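Local structure of AlkZ (Streptomyces sahachiroi, 5UUJ) at residues V40-W45 / L83-P88; A69-M74 / S192-D197; G173-G178 / I185-P190. The protein belongs to the AlkZ-like DNA glycosylase family, whose members are built around winged helix-turn-helix modules. All coordinates share one frame; numbering follows the deposited sequence.

Contact 1: residues V40-W45 / L83-P88; sequences VQAQVW and LHLLRP
In the small antiparallel sheet of a winged helix-turn-helix module, V40 and Q41 on edge strand 40-41 pair with L85 and H84 on the central strand, 83-86. V40 and L85 make the hydrogen-bonded pair, and its two bonds are unequal. L85 N gives a nearly straight bond to V40 O at 2.8 Å, 163° at the hydrogen, while V40 N reaches L85 O only at 3.3 Å. One more bond, from A42 N to L83 O at 2.9 Å, carries the pairing just past the end of the strand.

The two faces of the sheet differ in character. On one, Q41 and H84 form a non-hydrogen-bonded pair, and Q41 CG lies over a face of the imidazole, 4.3 Å from the centroid of the H84 ring, as a CH-pi contact. The Q41 amide, turned 79° from that ring, sends OE1 to R80, and H84 ND1 is held by T82 O. On the other face L85 sits beside V40 and touches A42, whose CB is 4.1 Å from L85 CG. W45 CG is anti to the backbone N (chi1 -175°), and the indole reaches the same leucine. L85 CD2 meets the ring at its edge, 3.8 Å from W45 CH2, while W45 NE1 bonds to N65 on helix 62-69.

A water held by Q43 OE1 accepts from L83 N at 3.0 Å. This water thus satisfies L83 N where regular strand pairing has stopped, and the leucine-tryptophan face ties the sheet to helix 62-69.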
loop_
_atom_site.group_PDB
_atom_site.type_symbol
_atom_site.label_atom_id
_atom_site.label_comp_id
_atom_site.label_asym_id
_atom_site.label_seq_id
_atom_site.Cartn_x
_atom_site.Cartn_y
_atom_site.Cartn_z
ATOM N N VAL A 40 3.023 1.588 1.511
ATOM C CA VAL A 40 1.973 2.121 2.371
ATOM C C VAL A 40 1.182 3.142 1.566
ATOM O O VAL A 40 1.770 4.038 0.959
ATOM C CB VAL A 40 2.550 2.784 3.644
ATOM C CG1 VAL A 40 1.443 3.459 4.463
ATOM C CG2 VAL A 40 3.298 1.767 4.485
ATOM N N GLN A 41 -0.140 2.996 1.547
ATOM C CA GLN A 41 -0.990 3.949 0.841
ATOM C C GLN A 41 -0.823 5.323 1.467
ATOM O O GLN A 41 -0.913 5.470 2.685
ATOM C CB GLN A 41 -2.461 3.521 0.870
ATOM C CG GLN A 41 -2.965 3.004 -0.481
ATOM C CD GLN A 41 -4.469 3.161 -0.704
ATOM O OE1 GLN A 41 -5.091 2.321 -1.356
ATOM N NE2 GLN A 41 -5.051 4.246 -0.195
ATOM N N ALA A 42 -0.577 6.322 0.623
ATOM C CA ALA A 42 -0.181 7.644 1.091
ATOM C C ALA A 42 -0.950 8.770 0.416
ATOM O O ALA A 42 -0.452 9.891 0.323
ATOM C CB ALA A 42 1.312 7.834 0.871
ATOM N N GLN A 43 -2.160 8.483 -0.050
ATOM C CA GLN A 43 -2.971 9.518 -0.678
ATOM C C GLN A 43 -3.385 10.543 0.373
ATOM O O GLN A 43 -3.403 11.745 0.109
ATOM C CB GLN A 43 -4.201 8.919 -1.361
ATOM C CG GLN A 43 -5.046 9.941 -2.108
ATOM C CD GLN A 43 -4.237 10.762 -3.098
ATOM O OE1 GLN A 43 -3.650 10.222 -4.036
ATOM N NE2 GLN A 43 -4.200 12.074 -2.890
ATOM N N VAL A 44 -3.723 10.050 1.560
ATOM C CA VAL A 44 -3.919 10.898 2.729
ATOM C C VAL A 44 -2.654 10.795 3.579
ATOM O O VAL A 44 -2.409 9.774 4.220
ATOM C CB VAL A 44 -5.156 10.482 3.546
ATOM C CG1 VAL A 44 -5.379 11.446 4.704
ATOM C CG2 VAL A 44 -6.391 10.427 2.652
ATOM N N TRP A 45 -1.849 11.853 3.568
ATOM C CA TRP A 45 -0.513 11.797 4.149
ATOM C C TRP A 45 -0.539 11.536 5.649
ATOM O O TRP A 45 0.250 10.737 6.152
ATOM C CB TRP A 45 0.250 13.093 3.868
ATOM C CG TRP A 45 1.661 13.026 4.339
ATOM C CD1 TRP A 45 2.234 13.771 5.325
ATOM C CD2 TRP A 45 2.680 12.144 3.859
ATOM N NE1 TRP A 45 3.550 13.414 5.485
ATOM C CE2 TRP A 45 3.849 12.416 4.597
ATOM C CE3 TRP A 45 2.718 11.149 2.875
ATOM C CZ2 TRP A 45 5.044 11.733 4.381
ATOM C CZ3 TRP A 45 3.904 10.472 2.663
ATOM C CH2 TRP A 45 5.050 10.767 3.411
ATOM N N LEU A 83 -1.446 6.169 -4.916
ATOM C CA LEU A 83 -0.202 6.728 -4.407
ATOM C C LEU A 83 0.328 5.927 -3.224
ATOM O O LEU A 83 -0.376 5.736 -2.234
ATOM C CB LEU A 83 -0.418 8.185 -3.998
ATOM C CG LEU A 83 0.826 8.976 -3.598
ATOM C CD1 LEU A 83 1.754 9.140 -4.789
ATOM C CD2 LEU A 83 0.425 10.329 -3.029
ATOM N N HIS A 84 1.572 5.467 -3.341
ATOM C CA HIS A 84 2.221 4.659 -2.311
ATOM C C HIS A 84 3.553 5.252 -1.876
ATOM O O HIS A 84 4.265 5.856 -2.679
ATOM C CB HIS A 84 2.486 3.239 -2.820
ATOM C CG HIS A 84 1.332 2.297 -2.670
ATOM N ND1 HIS A 84 0.311 2.217 -3.589
ATOM C CD2 HIS A 84 1.064 1.363 -1.725
ATOM C CE1 HIS A 84 -0.551 1.287 -3.207
ATOM N NE2 HIS A 84 -0.114 0.757 -2.080
ATOM N N LEU A 85 3.888 5.063 -0.604
ATOM C CA LEU A 85 5.271 5.165 -0.157
ATOM C C LEU A 85 5.976 3.868 -0.532
ATOM O O LEU A 85 5.411 2.787 -0.369
ATOM C CB LEU A 85 5.359 5.399 1.354
ATOM C CG LEU A 85 5.124 6.818 1.877
ATOM C CD1 LEU A 85 4.886 6.793 3.373
ATOM C CD2 LEU A 85 6.307 7.719 1.552
ATOM N N LEU A 86 7.196 3.977 -1.051
ATOM C CA LEU A 86 8.022 2.811 -1.358
ATOM C C LEU A 86 9.488 3.107 -1.075
ATOM O O LEU A 86 9.911 4.264 -1.105
ATOM C CB LEU A 86 7.861 2.398 -2.825
ATOM C CG LEU A 86 6.481 1.919 -3.282
ATOM C CD1 LEU A 86 6.424 1.864 -4.798
ATOM C CD2 LEU A 86 6.160 0.560 -2.695
ATOM N N ARG A 87 10.259 2.062 -0.798
ATOM C CA ARG A 87 11.710 2.187 -0.763
ATOM C C ARG A 87 12.195 2.270 -2.204
ATOM O O ARG A 87 11.870 1.392 -3.003
ATOM C CB ARG A 87 12.365 1.004 -0.050
ATOM C CG ARG A 87 12.103 0.939 1.445
ATOM C CD ARG A 87 13.041 -0.048 2.121
ATOM N NE ARG A 87 14.428 0.420 2.103
ATOM C CZ ARG A 87 15.495 -0.364 1.964
ATOM N NH1 ARG A 87 15.361 -1.678 1.824
ATOM N NH2 ARG A 87 16.709 0.169 1.961
ATOM N N PRO A 88 12.960 3.324 -2.551
ATOM C CA PRO A 88 13.381 3.487 -3.949
ATOM C C PRO A 88 14.105 2.264 -4.510
ATOM O O PRO A 88 13.893 1.923 -5.673
ATOM C CB PRO A 88 14.321 4.699 -3.897
ATOM C CG PRO A 88 13.914 5.449 -2.691
ATOM C CD PRO A 88 13.448 4.426 -1.703
HETATM O O HOH W 1 -3.905 7.862 -4.919
#

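Contact 2: residues A69-M74 / S192-D197; sequences ADLSLM and SQFGAD
With M74 CG set between its backbone N and carbonyl carbon (chi1 88°), and F194 CG anti to its own carbonyl carbon (chi1 -61°), the selenomethionine chain and the phenyl ring cross at about a right angle. The contact joins the turn after helix 62-69, which leads into strand 74-77 of a small three-stranded antiparallel sheet as in winged-helix folds, to the end of helix 190-194. M74 CB comes in obliquely, 3.2 Å from F194 CZ. A bend at chi3 then brings the methyl group back, leaving M74 CE 3.9 Å from F194 CE2. Between them M74 SE stands 5.1 Å from the centroid of the F194 ring and oblique to it, a Met-aromatic contact.

L71 supplies the other half. It is the C-prime residue of a Schellman motif that closes helix 62-69, with positive phi, S72 N bonded to E67 O and L71 N to V68 O. This turn directs the L71 side chain at Q193: L71 CD2 rests against Q193 CG, CD and OE1, each 3.9 Å away, and L71 CD1 comes within 3.6 Å of Q193 O. Q193 NE2 is bonded to H177 O. That same Q193 CG lies over the centre of one face of F194.

A water placed in plane at the ring edge lies 3.0 Å from L71 O, where it can donate, and also reaches D197 OD2, although other acceptors compete for its protons. The L71 carbonyl itself approaches F194 at its edge, near the ring plane, with L71 O 3.6 Å from F194 CD1.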
loop_
_atom_site.group_PDB
_atom_site.type_symbol
_atom_site.label_atom_id
_atom_site.label_comp_id
_atom_site.label_asym_id
_atom_site.label_seq_id
_atom_site.Cartn_x
_atom_site.Cartn_y
_atom_site.Cartn_z
ATOM N N ALA A 69 12.584 13.132 3.343
ATOM C CA ALA A 69 13.477 14.267 3.136
ATOM C C ALA A 69 14.888 13.824 2.753
ATOM O O ALA A 69 15.499 14.424 1.870
ATOM C CB ALA A 69 13.522 15.141 4.380
ATOM N N ASP A 70 15.406 12.785 3.411
ATOM C CA ASP A 70 16.750 12.293 3.096
ATOM C C ASP A 70 16.704 11.251 1.973
ATOM O O ASP A 70 17.687 10.555 1.722
ATOM C CB ASP A 70 17.450 11.721 4.348
ATOM C CG ASP A 70 16.742 10.506 4.946
ATOM O OD1 ASP A 70 16.128 9.710 4.204
ATOM O OD2 ASP A 70 16.827 10.332 6.184
ATOM N N LEU A 71 15.550 11.155 1.316
ATOM C CA LEU A 71 15.390 10.386 0.083
ATOM C C LEU A 71 15.603 8.885 0.270
ATOM O O LEU A 71 16.047 8.199 -0.653
ATOM C CB LEU A 71 16.348 10.911 -0.993
ATOM C CG LEU A 71 16.256 12.412 -1.285
ATOM C CD1 LEU A 71 17.345 12.838 -2.258
ATOM C CD2 LEU A 71 14.880 12.787 -1.825
ATOM N N SER A 72 15.279 8.375 1.454
ATOM C CA SER A 72 15.273 6.931 1.677
ATOM C C SER A 72 13.870 6.370 1.425
ATOM O O SER A 72 13.665 5.158 1.459
ATOM C CB SER A 72 15.757 6.586 3.094
ATOM O OG SER A 72 15.006 7.257 4.087
ATOM N N LEU A 73 12.915 7.261 1.164
ATOM C CA LEU A 73 11.565 6.868 0.766
ATOM C C LEU A 73 11.120 7.685 -0.438
ATOM O O LEU A 73 11.496 8.848 -0.575
ATOM C CB LEU A 73 10.574 7.059 1.918
ATOM C CG LEU A 73 10.624 6.041 3.057
ATOM C CD1 LEU A 73 9.632 6.424 4.138
ATOM C CD2 LEU A 73 10.339 4.641 2.552
HETATM N N MSE A 74 10.324 7.069 -1.308
HETATM C CA MSE A 74 9.767 7.764 -2.463
HETATM C C MSE A 74 8.246 7.713 -2.422
HETATM O O MSE A 74 7.658 6.839 -1.785
HETATM C CB MSE A 74 10.287 7.156 -3.772
HETATM C CG MSE A 74 9.478 5.988 -4.315
HETATM SE SE MSE A 74 10.279 5.189 -5.914
HETATM C CE MSE A 74 9.899 6.589 -7.216
ATOM N N SER A 192 17.291 10.441 -11.344
ATOM C CA SER A 192 18.107 11.591 -10.964
ATOM C C SER A 192 17.980 11.917 -9.475
ATOM O O SER A 192 18.922 12.417 -8.864
ATOM C CB SER A 192 17.733 12.823 -11.802
ATOM O OG SER A 192 16.439 13.304 -11.482
ATOM N N GLN A 193 16.826 11.628 -8.884
ATOM C CA GLN A 193 16.612 11.946 -7.472
ATOM C C GLN A 193 17.269 10.937 -6.536
ATOM O O GLN A 193 17.767 11.309 -5.477
ATOM C CB GLN A 193 15.116 12.030 -7.156
ATOM C CG GLN A 193 14.829 12.381 -5.704
ATOM C CD GLN A 193 13.411 12.870 -5.481
ATOM O OE1 GLN A 193 13.195 14.030 -5.131
ATOM N NE2 GLN A 193 12.436 11.986 -5.677
ATOM N N PHE A 194 17.276 9.666 -6.924
ATOM C CA PHE A 194 17.712 8.602 -6.023
ATOM C C PHE A 194 19.071 8.000 -6.389
ATOM O O PHE A 194 19.625 7.215 -5.623
ATOM C CB PHE A 194 16.641 7.511 -5.976
ATOM C CG PHE A 194 15.317 8.004 -5.469
ATOM C CD1 PHE A 194 15.172 8.392 -4.145
ATOM C CD2 PHE A 194 14.222 8.098 -6.313
ATOM C CE1 PHE A 194 13.957 8.859 -3.672
ATOM C CE2 PHE A 194 13.003 8.562 -5.845
ATOM C CZ PHE A 194 12.874 8.944 -4.525
ATOM N N GLY A 195 19.605 8.373 -7.548
ATOM C CA GLY A 195 20.946 7.974 -7.940
ATOM C C GLY A 195 21.219 6.482 -7.849
ATOM O O GLY A 195 20.509 5.671 -8.442
ATOM N N ALA A 196 22.253 6.123 -7.094
ATOM C CA ALA A 196 22.688 4.735 -6.989
ATOM C C ALA A 196 21.652 3.839 -6.310
ATOM O O ALA A 196 21.746 2.616 -6.387
ATOM C CB ALA A 196 24.003 4.662 -6.241
ATOM N N ASP A 197 20.673 4.441 -5.643
ATOM C CA ASP A 197 19.595 3.675 -5.023
ATOM C C ASP A 197 18.526 3.253 -6.028
ATOM O O ASP A 197 17.682 2.417 -5.719
ATOM C CB ASP A 197 18.941 4.480 -3.899
ATOM C CG ASP A 197 19.801 4.547 -2.657
ATOM O OD1 ASP A 197 20.443 3.530 -2.321
ATOM O OD2 ASP A 197 19.840 5.619 -2.020
HETATM O O HOH W 2 18.219 7.424 -2.498
#

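Contact 3: residues G173-G178 / I185-P190; sequences GVLCHG and ITFTLP
C176 and T188 form the hydrogen-bonded pair of a beta hairpin, strands 176-177 and 186-188, which with strand 136-137 makes a second three-stranded antiparallel sheet of the kind found in winged helices. C176 N gives to T188 O at 3.0 Å, and T188 N returns to C176 O at 2.9 Å. Farther on, G178 N binds T186 O at 2.9 Å; this bond is straight at the hydrogen (164°), yet its donor stands 62° out of the carbonyl plane. Each of these three acceptors also receives a CA-H...O contact, from L175 to T188 O, from F187 to C176 O and from H177 to T186 O.

Toward the connecting loop a water bridges the strands, accepting from T186 N at 3.0 Å and lying 2.7 Å from G178 O, to which it can donate. The threonine hydroxyls bond outside the two segments: T186 OG1, placed between its backbone N and carbonyl carbon (chi1 66°), to P179 O in the connecting loop, and T188 OG1 to V134 O. H177 O is taken by Q193 NE2. Further backbone bonds join H177 with K75, F187 with L136 and L189 with L131.

Apolar groups fill in around this network. I185 CG2 sits over one face of the imidazole, 3.7 Å from the H177 ring centroid and offset toward the rim. C176 SG lies 3.7 Å from P190 CG, and the L175 and F187 side chains run side by side, pointing the same way.

The N and O of C176 and T188, with G178 N and T186 O, are thus satisfied across the hairpin, and T186 N by water. T186 OG1 fastens the loop, T188 OG1 reaches V134 just before strand 136-137, and H177 ties the hairpin to helix 190-194 and strand 74-77.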
loop_
_atom_site.group_PDB
_atom_site.type_symbol
_atom_site.label_atom_id
_atom_site.label_comp_id
_atom_site.label_asym_id
_atom_site.label_seq_id
_atom_site.Cartn_x
_atom_site.Cartn_y
_atom_site.Cartn_z
ATOM N N GLY A 173 8.430 4.266 -14.439
ATOM C CA GLY A 173 9.534 4.778 -13.648
ATOM C C GLY A 173 10.158 6.065 -14.154
ATOM O O GLY A 173 11.324 6.328 -13.868
ATOM N N VAL A 174 9.395 6.871 -14.889
ATOM C CA VAL A 174 9.913 8.133 -15.414
ATOM C C VAL A 174 9.419 9.334 -14.612
ATOM O O VAL A 174 9.785 10.468 -14.911
ATOM C CB VAL A 174 9.541 8.336 -16.905
ATOM C CG1 VAL A 174 10.127 7.218 -17.753
ATOM C CG2 VAL A 174 8.032 8.422 -17.100
ATOM N N LEU A 175 8.593 9.097 -13.596
ATOM C CA LEU A 175 8.197 10.181 -12.704
ATOM C C LEU A 175 7.822 9.685 -11.318
ATOM O O LEU A 175 7.377 8.552 -11.134
ATOM C CB LEU A 175 7.033 10.995 -13.303
ATOM C CG LEU A 175 5.589 10.480 -13.393
ATOM C CD1 LEU A 175 4.848 10.504 -12.070
ATOM C CD2 LEU A 175 4.830 11.340 -14.388
ATOM N N CYS A 176 8.033 10.563 -10.345
ATOM C CA CYS A 176 7.641 10.334 -8.965
ATOM C C CYS A 176 7.552 11.700 -8.309
ATOM O O CYS A 176 7.867 12.703 -8.943
ATOM C CB CYS A 176 8.646 9.440 -8.238
ATOM S SG CYS A 176 10.319 10.139 -8.144
ATOM N N HIS A 177 7.127 11.752 -7.053
ATOM C CA HIS A 177 7.096 13.017 -6.331
ATOM C C HIS A 177 8.506 13.533 -6.075
ATOM O O HIS A 177 9.409 12.767 -5.740
ATOM C CB HIS A 177 6.371 12.877 -4.994
ATOM C CG HIS A 177 4.877 12.885 -5.102
ATOM N ND1 HIS A 177 4.072 13.458 -4.147
ATOM C CD2 HIS A 177 4.049 12.384 -6.047
ATOM C CE1 HIS A 177 2.805 13.315 -4.497
ATOM N NE2 HIS A 177 2.765 12.664 -5.648
ATOM N N GLY A 178 8.686 14.837 -6.236
ATOM C CA GLY A 178 9.872 15.506 -5.739
ATOM C C GLY A 178 9.543 16.066 -4.371
ATOM O O GLY A 178 8.468 15.795 -3.835
ATOM N N ILE A 185 2.579 20.054 -4.832
ATOM C CA ILE A 185 3.269 18.819 -5.178
ATOM C C ILE A 185 4.155 19.043 -6.398
ATOM O O ILE A 185 3.794 19.795 -7.304
ATOM C CB ILE A 185 2.268 17.680 -5.459
ATOM C CG1 ILE A 185 1.573 17.267 -4.163
ATOM C CG2 ILE A 185 2.966 16.466 -6.074
ATOM C CD1 ILE A 185 0.357 16.391 -4.372
ATOM N N THR A 186 5.314 18.389 -6.407
ATOM C CA THR A 186 6.242 18.460 -7.531
ATOM C C THR A 186 6.521 17.070 -8.082
ATOM O O THR A 186 6.297 16.068 -7.401
ATOM C CB THR A 186 7.582 19.098 -7.133
ATOM O OG1 THR A 186 8.255 18.253 -6.190
ATOM C CG2 THR A 186 7.370 20.477 -6.529
ATOM N N PHE A 187 7.021 17.025 -9.313
ATOM C CA PHE A 187 7.382 15.774 -9.968
ATOM C C PHE A 187 8.849 15.803 -10.377
ATOM O O PHE A 187 9.397 16.867 -10.664
ATOM C CB PHE A 187 6.509 15.531 -11.200
ATOM C CG PHE A 187 5.050 15.371 -10.891
ATOM C CD1 PHE A 187 4.536 14.137 -10.536
ATOM C CD2 PHE A 187 4.190 16.454 -10.960
ATOM C CE1 PHE A 187 3.194 13.985 -10.255
ATOM C CE2 PHE A 187 2.846 16.306 -10.677
ATOM C CZ PHE A 187 2.349 15.068 -10.324
ATOM N N THR A 188 9.483 14.634 -10.407
ATOM C CA THR A 188 10.854 14.534 -10.886
ATOM C C THR A 188 11.166 13.110 -11.354
ATOM O O THR A 188 10.355 12.199 -11.186
ATOM C CB THR A 188 11.866 14.968 -9.796
ATOM O OG1 THR A 188 13.140 15.221 -10.397
ATOM C CG2 THR A 188 12.006 13.907 -8.705
ATOM N N LEU A 189 12.339 12.939 -11.959
ATOM C CA LEU A 189 12.779 11.638 -12.454
ATOM C C LEU A 189 13.381 10.806 -11.317
ATOM O O LEU A 189 14.311 11.266 -10.646
ATOM C CB LEU A 189 13.807 11.821 -13.573
ATOM C CG LEU A 189 14.266 10.558 -14.302
ATOM C CD1 LEU A 189 13.158 10.032 -15.207
ATOM C CD2 LEU A 189 15.525 10.837 -15.100
ATOM N N PRO A 190 12.853 9.588 -11.086
ATOM C CA PRO A 190 13.392 8.717 -10.033
ATOM C C PRO A 190 14.903 8.492 -10.139
ATOM O O PRO A 190 15.604 8.498 -9.123
ATOM C CB PRO A 190 12.630 7.406 -10.247
ATOM C CG PRO A 190 11.331 7.831 -10.841
ATOM C CD PRO A 190 11.647 9.008 -11.710
HETATM O O HOH W 3 5.890 16.655 -3.997
#

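The three contacts form a continuous patch, with centres 11 to 14 Å apart. Strand 74-77 links contacts 1 and 2 through M74 N, which probably bonds to L86 O at 2.8 Å; separately, P88 CG packs 3.5 Å from F194 CD1. Contacts 2 and 3 are the closest pair by their centres, about 11 Å apart. Here M74 CE comes to 3.3 Å from C176 CB, and strand 186-188 leads directly into helix 190-194. Contacts 1 and 3 meet more lightly, L83 CD1 lying 3.8 Å from H177 NE2. M74, in the sheet of contact 1, thus reaches across to C176 of contact 3, beside F194.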